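Local coordinates for Glyco_hydro_cc domain-containing protein (Pseudomonas viridiflava, PDB 6UAV) that probably cleaves beta-1,3-glucans from within the chain, as an endo-beta-1,3-glucanase of glycoside hydrolase family 128, at residues P54-N58 against A59-D63; G64-K67 against L68-A72; A224-T227 against G228-P232. One frame throughout, in Å; residues are numbered along the deposited sequence.

Contact 1 (P54-N58 against A59-D63)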
loop_
_atom_site.group_PDB
_atom_site.type_symbol
_atom_site.label_atom_id
_atom_site.label_comp_id
_atom_site.label_asym_id
_atom_site.label_seq_id
_atom_site.Cartn_x
_atom_site.Cartn_y
_atom_site.Cartn_z
ATOM N N PRO A 54 10.033 -1.298 0.533
ATOM C CA PRO A 54 10.130 -1.020 1.959
ATOM C C PRO A 54 9.144 0.073 2.385
ATOM O O PRO A 54 8.787 0.921 1.582
ATOM C CB PRO A 54 11.505 -0.443 2.192
ATOM C CG PRO A 54 12.089 -0.237 0.850
ATOM C CD PRO A 54 11.204 -0.849 -0.226
ATOM N N MET A 55 8.872 0.139 3.697
ATOM C CA MET A 55 7.959 1.146 4.232
ATOM C C MET A 55 8.459 1.684 5.573
ATOM O O MET A 55 8.948 0.936 6.402
ATOM C CB MET A 55 6.570 0.567 4.461
ATOM C CG MET A 55 5.605 1.598 5.056
ATOM S SD MET A 55 3.883 1.079 4.911
ATOM C CE MET A 55 3.115 2.690 4.858
ATOM N N VAL A 56 8.369 3.004 5.687
ATOM C CA VAL A 56 8.540 3.739 6.960
ATOM C C VAL A 56 7.160 3.889 7.530
ATOM O O VAL A 56 6.338 4.654 6.949
ATOM C CB VAL A 56 9.207 5.105 6.703
ATOM C CG1 VAL A 56 9.265 5.899 7.987
ATOM C CG2 VAL A 56 10.584 4.911 6.140
ATOM N N TRP A 57 6.895 3.212 8.616
ATOM C CA TRP A 57 5.519 3.122 9.146
ATOM C C TRP A 57 5.126 4.431 9.823
ATOM O O TRP A 57 3.989 4.925 9.567
ATOM C CB TRP A 57 5.396 1.906 10.068
ATOM C CG TRP A 57 3.977 1.442 10.278
ATOM C CD1 TRP A 57 3.204 0.614 9.518
ATOM C CD2 TRP A 57 3.248 1.680 11.477
ATOM N NE1 TRP A 57 2.003 0.383 10.127
ATOM C CE2 TRP A 57 2.022 1.007 11.356
ATOM C CE3 TRP A 57 3.542 2.407 12.643
ATOM C CZ2 TRP A 57 1.037 1.110 12.322
ATOM C CZ3 TRP A 57 2.578 2.452 13.624
ATOM C CH2 TRP A 57 1.355 1.779 13.484
ATOM N N ASN A 58 5.991 4.974 10.679
ATOM C CA ASN A 58 5.707 6.226 11.414
ATOM C C ASN A 58 7.053 6.919 11.650
ATOM O O ASN A 58 8.014 6.608 10.899
ATOM C CB ASN A 58 4.851 5.975 12.661
ATOM C CG ASN A 58 5.593 5.227 13.737
ATOM O OD1 ASN A 58 6.735 4.863 13.517
ATOM N ND2 ASN A 58 4.950 4.942 14.859
ATOM N N ALA A 59 7.140 7.871 12.583
ATOM C CA ALA A 59 8.400 8.632 12.793
ATOM C C ALA A 59 9.441 7.788 13.547
ATOM O O ALA A 59 10.561 8.279 13.765
ATOM C CB ALA A 59 8.125 9.919 13.504
ATOM N N ASN A 60 9.114 6.584 13.982
ATOM C CA ASN A 60 10.101 5.680 14.656
ATOM C C ASN A 60 10.914 4.998 13.556
ATOM O O ASN A 60 10.473 3.952 13.017
ATOM C CB ASN A 60 9.425 4.654 15.543
ATOM C CG ASN A 60 10.325 4.120 16.632
ATOM O OD1 ASN A 60 11.518 4.448 16.693
ATOM N ND2 ASN A 60 9.758 3.272 17.479
ATOM N N LEU A 61 11.961 5.671 13.135
ATOM C CA LEU A 61 12.700 5.397 11.883
ATOM C C LEU A 61 14.182 5.388 12.229
ATOM O O LEU A 61 14.638 6.346 12.847
ATOM C CB LEU A 61 12.441 6.551 10.926
ATOM C CG LEU A 61 13.366 6.669 9.719
ATOM C CD1 LEU A 61 13.274 5.430 8.877
ATOM C CD2 LEU A 61 13.046 7.902 8.878
ATOM N N ASP A 62 14.861 4.324 11.835
ATOM C CA ASP A 62 16.330 4.197 11.928
ATOM C C ASP A 62 16.887 4.642 10.578
ATOM O O ASP A 62 16.961 3.787 9.710
ATOM C CB ASP A 62 16.660 2.759 12.311
ATOM C CG ASP A 62 18.149 2.557 12.473
ATOM O OD1 ASP A 62 18.945 3.440 11.972
ATOM O OD2 ASP A 62 18.493 1.497 13.000
ATOM N N ASP A 63 17.104 5.953 10.405
ATOM C CA ASP A 63 17.353 6.582 9.072
ATOM C C ASP A 63 18.601 5.916 8.481
ATOM O O ASP A 63 18.597 5.529 7.304
ATOM C CB ASP A 63 17.568 8.110 9.121
ATOM C CG ASP A 63 16.550 8.961 9.898
ATOM O OD1 ASP A 63 16.218 8.602 11.066
ATOM O OD2 ASP A 63 16.131 10.036 9.348
HETATM O O HOH W 1 8.929 3.999 10.954
#

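Contact 2 (G64-K67 against L68-A72)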
loop_
_atom_site.group_PDB
_atom_site.type_symbol
_atom_site.label_atom_id
_atom_site.label_comp_id
_atom_site.label_asym_id
_atom_site.label_seq_id
_atom_site.Cartn_x
_atom_site.Cartn_y
_atom_site.Cartn_z
ATOM N N GLY A 64 19.637 5.768 9.295
ATOM C CA GLY A 64 20.921 5.201 8.847
ATOM C C GLY A 64 20.751 3.799 8.299
ATOM O O GLY A 64 21.202 3.493 7.170
ATOM N N GLN A 65 20.059 2.931 9.027
ATOM C CA GLN A 65 19.836 1.521 8.643
ATOM C C GLN A 65 19.024 1.440 7.347
ATOM O O GLN A 65 19.363 0.606 6.436
ATOM C CB GLN A 65 19.113 0.867 9.823
ATOM C CG GLN A 65 18.512 -0.491 9.548
ATOM C CD GLN A 65 18.049 -1.211 10.805
ATOM O OE1 GLN A 65 18.285 -2.412 10.961
ATOM N NE2 GLN A 65 17.382 -0.494 11.713
ATOM N N LEU A 66 18.003 2.313 7.229
ATOM C CA LEU A 66 17.233 2.334 5.974
ATOM C C LEU A 66 18.080 2.812 4.810
ATOM O O LEU A 66 18.007 2.190 3.742
ATOM C CB LEU A 66 15.975 3.173 6.117
ATOM C CG LEU A 66 15.149 3.336 4.864
ATOM C CD1 LEU A 66 14.754 2.015 4.277
ATOM C CD2 LEU A 66 13.980 4.248 5.130
ATOM N N LYS A 67 18.854 3.877 5.008
ATOM C CA LYS A 67 19.692 4.398 3.908
ATOM C C LYS A 67 20.662 3.329 3.443
ATOM O O LYS A 67 20.854 3.151 2.229
ATOM C CB LYS A 67 20.463 5.637 4.371
ATOM C CG LYS A 67 19.600 6.874 4.462
ATOM C CD LYS A 67 20.323 7.952 5.246
ATOM C CE LYS A 67 19.413 9.127 5.520
ATOM N NZ LYS A 67 20.167 10.258 6.104
ATOM N N LEU A 68 21.281 2.656 4.393
ATOM C CA LEU A 68 22.304 1.628 4.118
ATOM C C LEU A 68 21.635 0.550 3.242
ATOM O O LEU A 68 22.216 0.112 2.218
ATOM C CB LEU A 68 22.782 1.116 5.488
ATOM C CG LEU A 68 23.994 0.201 5.516
ATOM C CD1 LEU A 68 25.241 0.902 5.003
ATOM C CD2 LEU A 68 24.230 -0.287 6.955
ATOM N N TYR A 69 20.440 0.095 3.634
ATOM C CA TYR A 69 19.691 -0.934 2.873
ATOM C C TYR A 69 19.340 -0.425 1.469
ATOM O O TYR A 69 19.636 -1.102 0.451
ATOM C CB TYR A 69 18.454 -1.377 3.650
ATOM C CG TYR A 69 17.537 -2.324 2.914
ATOM C CD1 TYR A 69 17.880 -3.645 2.694
ATOM C CD2 TYR A 69 16.301 -1.912 2.465
ATOM C CE1 TYR A 69 17.059 -4.516 1.995
ATOM C CE2 TYR A 69 15.456 -2.772 1.788
ATOM C CZ TYR A 69 15.819 -4.082 1.554
ATOM O OH TYR A 69 15.013 -4.964 0.909
ATOM N N LEU A 70 18.749 0.768 1.370
ATOM C CA LEU A 70 18.336 1.256 0.040
ATOM C C LEU A 70 19.561 1.421 -0.858
ATOM O O LEU A 70 19.485 1.017 -2.035
ATOM C CB LEU A 70 17.582 2.584 0.159
ATOM C CG LEU A 70 16.228 2.542 0.849
ATOM C CD1 LEU A 70 15.653 3.940 1.044
ATOM C CD2 LEU A 70 15.238 1.729 0.026
ATOM N N LEU A 71 20.654 1.975 -0.372
ATOM C CA LEU A 71 21.790 2.250 -1.275
ATOM C C LEU A 71 22.361 0.936 -1.817
ATOM O O LEU A 71 22.887 0.945 -2.959
ATOM C CB LEU A 71 22.828 3.037 -0.493
ATOM C CG LEU A 71 22.413 4.488 -0.276
ATOM C CD1 LEU A 71 23.273 5.158 0.796
ATOM C CD2 LEU A 71 22.486 5.239 -1.606
ATOM N N ALA A 72 22.298 -0.141 -1.035
ATOM C CA ALA A 72 22.864 -1.435 -1.483
ATOM C C ALA A 72 21.839 -2.270 -2.280
ATOM O O ALA A 72 22.219 -3.344 -2.732
ATOM C CB ALA A 72 23.418 -2.205 -0.299
#

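Contact 3 (A224-T227 against G228-P232)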
loop_
_atom_site.group_PDB
_atom_site.type_symbol
_atom_site.label_atom_id
_atom_site.label_comp_id
_atom_site.label_asym_id
_atom_site.label_seq_id
_atom_site.Cartn_x
_atom_site.Cartn_y
_atom_site.Cartn_z
ATOM N N ALA A 224 -2.248 -3.161 -3.989
ATOM C CA ALA A 224 -1.952 -4.345 -3.204
ATOM C C ALA A 224 -3.193 -4.795 -2.466
ATOM O O ALA A 224 -3.756 -4.038 -1.664
ATOM C CB ALA A 224 -0.852 -4.031 -2.252
ATOM N N TRP A 225 -3.537 -6.044 -2.733
ATOM C CA TRP A 225 -4.695 -6.684 -2.082
ATOM C C TRP A 225 -4.377 -6.993 -0.621
ATOM O O TRP A 225 -3.283 -7.563 -0.308
ATOM C CB TRP A 225 -5.122 -7.937 -2.860
ATOM C CG TRP A 225 -6.334 -8.609 -2.299
ATOM C CD1 TRP A 225 -6.397 -9.597 -1.363
ATOM C CD2 TRP A 225 -7.686 -8.261 -2.608
ATOM N NE1 TRP A 225 -7.701 -9.916 -1.086
ATOM C CE2 TRP A 225 -8.520 -9.119 -1.862
ATOM C CE3 TRP A 225 -8.255 -7.355 -3.499
ATOM C CZ2 TRP A 225 -9.909 -8.997 -1.889
ATOM C CZ3 TRP A 225 -9.631 -7.301 -3.595
ATOM C CH2 TRP A 225 -10.441 -8.092 -2.783
ATOM N N PHE A 226 -5.365 -6.798 0.237
ATOM C CA PHE A 226 -5.302 -7.225 1.652
ATOM C C PHE A 226 -6.159 -8.492 1.788
ATOM O O PHE A 226 -7.375 -8.386 1.648
ATOM C CB PHE A 226 -5.775 -6.117 2.587
ATOM C CG PHE A 226 -5.459 -6.429 4.011
ATOM C CD1 PHE A 226 -6.327 -7.214 4.733
ATOM C CD2 PHE A 226 -4.242 -6.094 4.580
ATOM C CE1 PHE A 226 -6.042 -7.583 6.025
ATOM C CE2 PHE A 226 -3.942 -6.444 5.881
ATOM C CZ PHE A 226 -4.862 -7.174 6.594
ATOM N N THR A 227 -5.566 -9.682 2.012
ATOM C CA THR A 227 -4.153 -9.945 2.298
ATOM C C THR A 227 -3.795 -11.400 1.971
ATOM O O THR A 227 -4.613 -12.126 1.362
ATOM C CB THR A 227 -3.840 -9.696 3.782
ATOM O OG1 THR A 227 -2.450 -9.843 4.110
ATOM C CG2 THR A 227 -4.658 -10.605 4.684
ATOM N N GLY A 228 -2.585 -11.838 2.329
ATOM C CA GLY A 228 -2.176 -13.234 2.057
ATOM C C GLY A 228 -3.063 -14.211 2.827
ATOM O O GLY A 228 -3.739 -15.047 2.255
ATOM N N ARG A 229 -3.057 -14.108 4.132
ATOM C CA ARG A 229 -3.883 -14.924 5.022
ATOM C C ARG A 229 -4.357 -14.107 6.187
ATOM O O ARG A 229 -3.564 -13.303 6.720
ATOM C CB ARG A 229 -3.053 -16.029 5.701
ATOM C CG ARG A 229 -2.330 -16.935 4.744
ATOM C CD ARG A 229 -1.524 -17.946 5.542
ATOM N NE ARG A 229 -1.062 -18.860 4.538
ATOM C CZ ARG A 229 0.050 -18.733 3.843
ATOM N NH1 ARG A 229 0.316 -19.632 2.909
ATOM N NH2 ARG A 229 0.866 -17.713 4.054
ATOM N N MET A 230 -5.573 -14.359 6.616
ATOM C CA MET A 230 -6.081 -13.871 7.922
ATOM C C MET A 230 -7.097 -14.885 8.405
ATOM O O MET A 230 -7.681 -15.594 7.588
ATOM C CB MET A 230 -6.764 -12.496 7.800
ATOM C CG MET A 230 -7.912 -12.460 6.818
ATOM S SD MET A 230 -8.573 -10.802 6.559
ATOM C CE MET A 230 -9.108 -10.436 8.224
ATOM N N THR A 231 -7.255 -14.940 9.709
ATOM C CA THR A 231 -8.228 -15.806 10.400
ATOM C C THR A 231 -8.698 -15.028 11.628
ATOM O O THR A 231 -7.861 -14.416 12.297
ATOM C CB THR A 231 -7.591 -17.144 10.820
ATOM O OG1 THR A 231 -8.679 -17.990 11.160
ATOM C CG2 THR A 231 -6.680 -17.042 12.020
ATOM N N PRO A 232 -10.016 -14.962 11.936
ATOM C CA PRO A 232 -11.085 -15.378 11.024
ATOM C C PRO A 232 -11.102 -14.486 9.778
ATOM O O PRO A 232 -10.455 -13.452 9.759
ATOM C CB PRO A 232 -12.412 -15.240 11.794
ATOM C CG PRO A 232 -12.058 -14.533 13.089
ATOM C CD PRO A 232 -10.544 -14.462 13.209
#

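Contact 1 (P54-N58 against A59-D63)
Val56 and Leu61 touch through their side chains where the chain leaves a barrel strand and doubles back. Their CA atoms are 6.7 Å apart. Residues 55-56 end strand 51-56, and the chain turns through Trp57, Asn58 and Ala59. Asn60 is the centre of an inverse gamma turn, two residues before the N-cap Asp62. The side chain of Asn58 bridges this turn. Asn60 N donates to Asn58 OD1 at 3.0 Å, with an N-H...O angle of 155°. The donor stands above the plane of the amide, 57° out of it. This grip depends on the first torsion of Asn58 (chi1 69°), which folds CG in between its own N and carbonyl carbon. A water bridges the two arms of the turn. It accepts from Asn58 N at 3.1 Å and donates to Asn60 O at 2.6 Å. Deeper in, the contact is apolar. Leu61 CD1 lies across both methyls of Val56, 3.9 Å from CG2 and 4.1 Å from CG1. Val56 pairs through its backbone with the next strand, at Leu80. Leu61 also packs on Leu105 and Ile108 of helix 95-112. Asp62 caps helix 63-72 through Gln65 N, and Leu66 of that helix covers both Val56 and Leu61.

Contact 2 (G64-K67 against L68-A72)
Leu66 and Leu70 meet one turn apart on helix 63-72, and the carbonyl oxygens from Gly64 to Lys67 all have helical partners. Each of the four accepts the N-H four residues on. Leu68 N donates to Gly64 O at 2.9 Å, and Tyr69 N to Gln65 O at 3.0 Å. Leu70 N reaches Leu66 O at 2.9 Å and is the straightest of the four, at 170°. Leu71 N closes the series on Lys67 O, also at 2.9 Å. At the far end the pattern slackens. Ala72 N bonds Leu68 O at 3.3 Å and makes a weak bond to Tyr69 O. Tyr69 O has a further donor in the ring nitrogen ND1 of His73. At the near end, the N-cap side chain serves the helix start.

The ammonium of Lys67 finds its partners outside the helix. NZ bonds Gln107 OE1 on helix 95-112, with a weak second bond to Gln111. The side chain runs extended beyond CG to get there, and it packs on Ile108 on the way.

The leucines add an apolar layer. Leu66 CD1 lies 3.8 Å from Leu70 CG. With CG anti to its carbonyl carbon (chi1 -67°), Leu70 brings CG to 3.4 Å from Leu66 O. On the barrel side Tyr69 packs on Phe52 of strand 51-56. Internal bonds thus satisfy the middle of the helix, while side chains serve its ends. Leu66 and Leu70 can rest on the barrel as hydrocarbon, and the ammonium of Lys67 is bonded by the amide oxygens of Gln107 and, weakly, Gln111.

Contact 3 (A224-T227 against G228-P232)
Phe226 and Met230 form a Met-aromatic contact just past the eighth strand of the TIM barrel. Strand 220-225 delivers the chain here, and the segment 228-232 carries it away as loop. Met230 SD lies 5.4 Å from the centre of the Phe226 ring, at an oblique approach, and CE1 is the ring atom it touches. The methionine chain bends at its third torsion (chi3 -61°), and the two side chains cross at about a right angle.

Thr227 adds apolar contact on both residues. The peptide between Phe226 and Thr227 is cis, consistent with Thr227 CB lying 3.5 Å above the plane of the Phe226 ring, over its centre. Thr227 CG2 meets Met230 CB at 4.2 Å.

The polar groups find partners elsewhere in the chain. Thr227 OG1 bonds the backbone oxygen of Ala9, linking the loop after strand eight to the end of strand one. The CB of Arg229 is directed away from 224-227. Four bonds fix its guanidinium: a salt bridge with Asp17, and hydrogen bonds with Tyr10 OH and the backbone oxygens of Asp241 and Ala242. Met230 N is bonded by Ser238 OG. Close to the backbone, Thr227 CG2 comes within 3.6 Å of Arg229 O.

Overall arrangement
All three contacts belong to one eight-stranded TIM barrel. They come in series along the chain. Contact 1 lies at the end of strand 51-56, contact 2 within helix 63-72, and contact 3 past strand 220-225. Contacts 1 and 2 share the beta-alpha-beta unit of strands 51-56 and 78-81, and their centres are about 12 Å apart. They touch directly: Pro54 CG is 3.8 Å from Leu70 CD2. Contact 3 stands apart, its centre about 23 Å from that of contact 1 and about 29 Å from that of contact 2. Contacts 1 and 3 lie at the C-terminal ends of their strands, where TIM-barrel glycosidases usually build the active site.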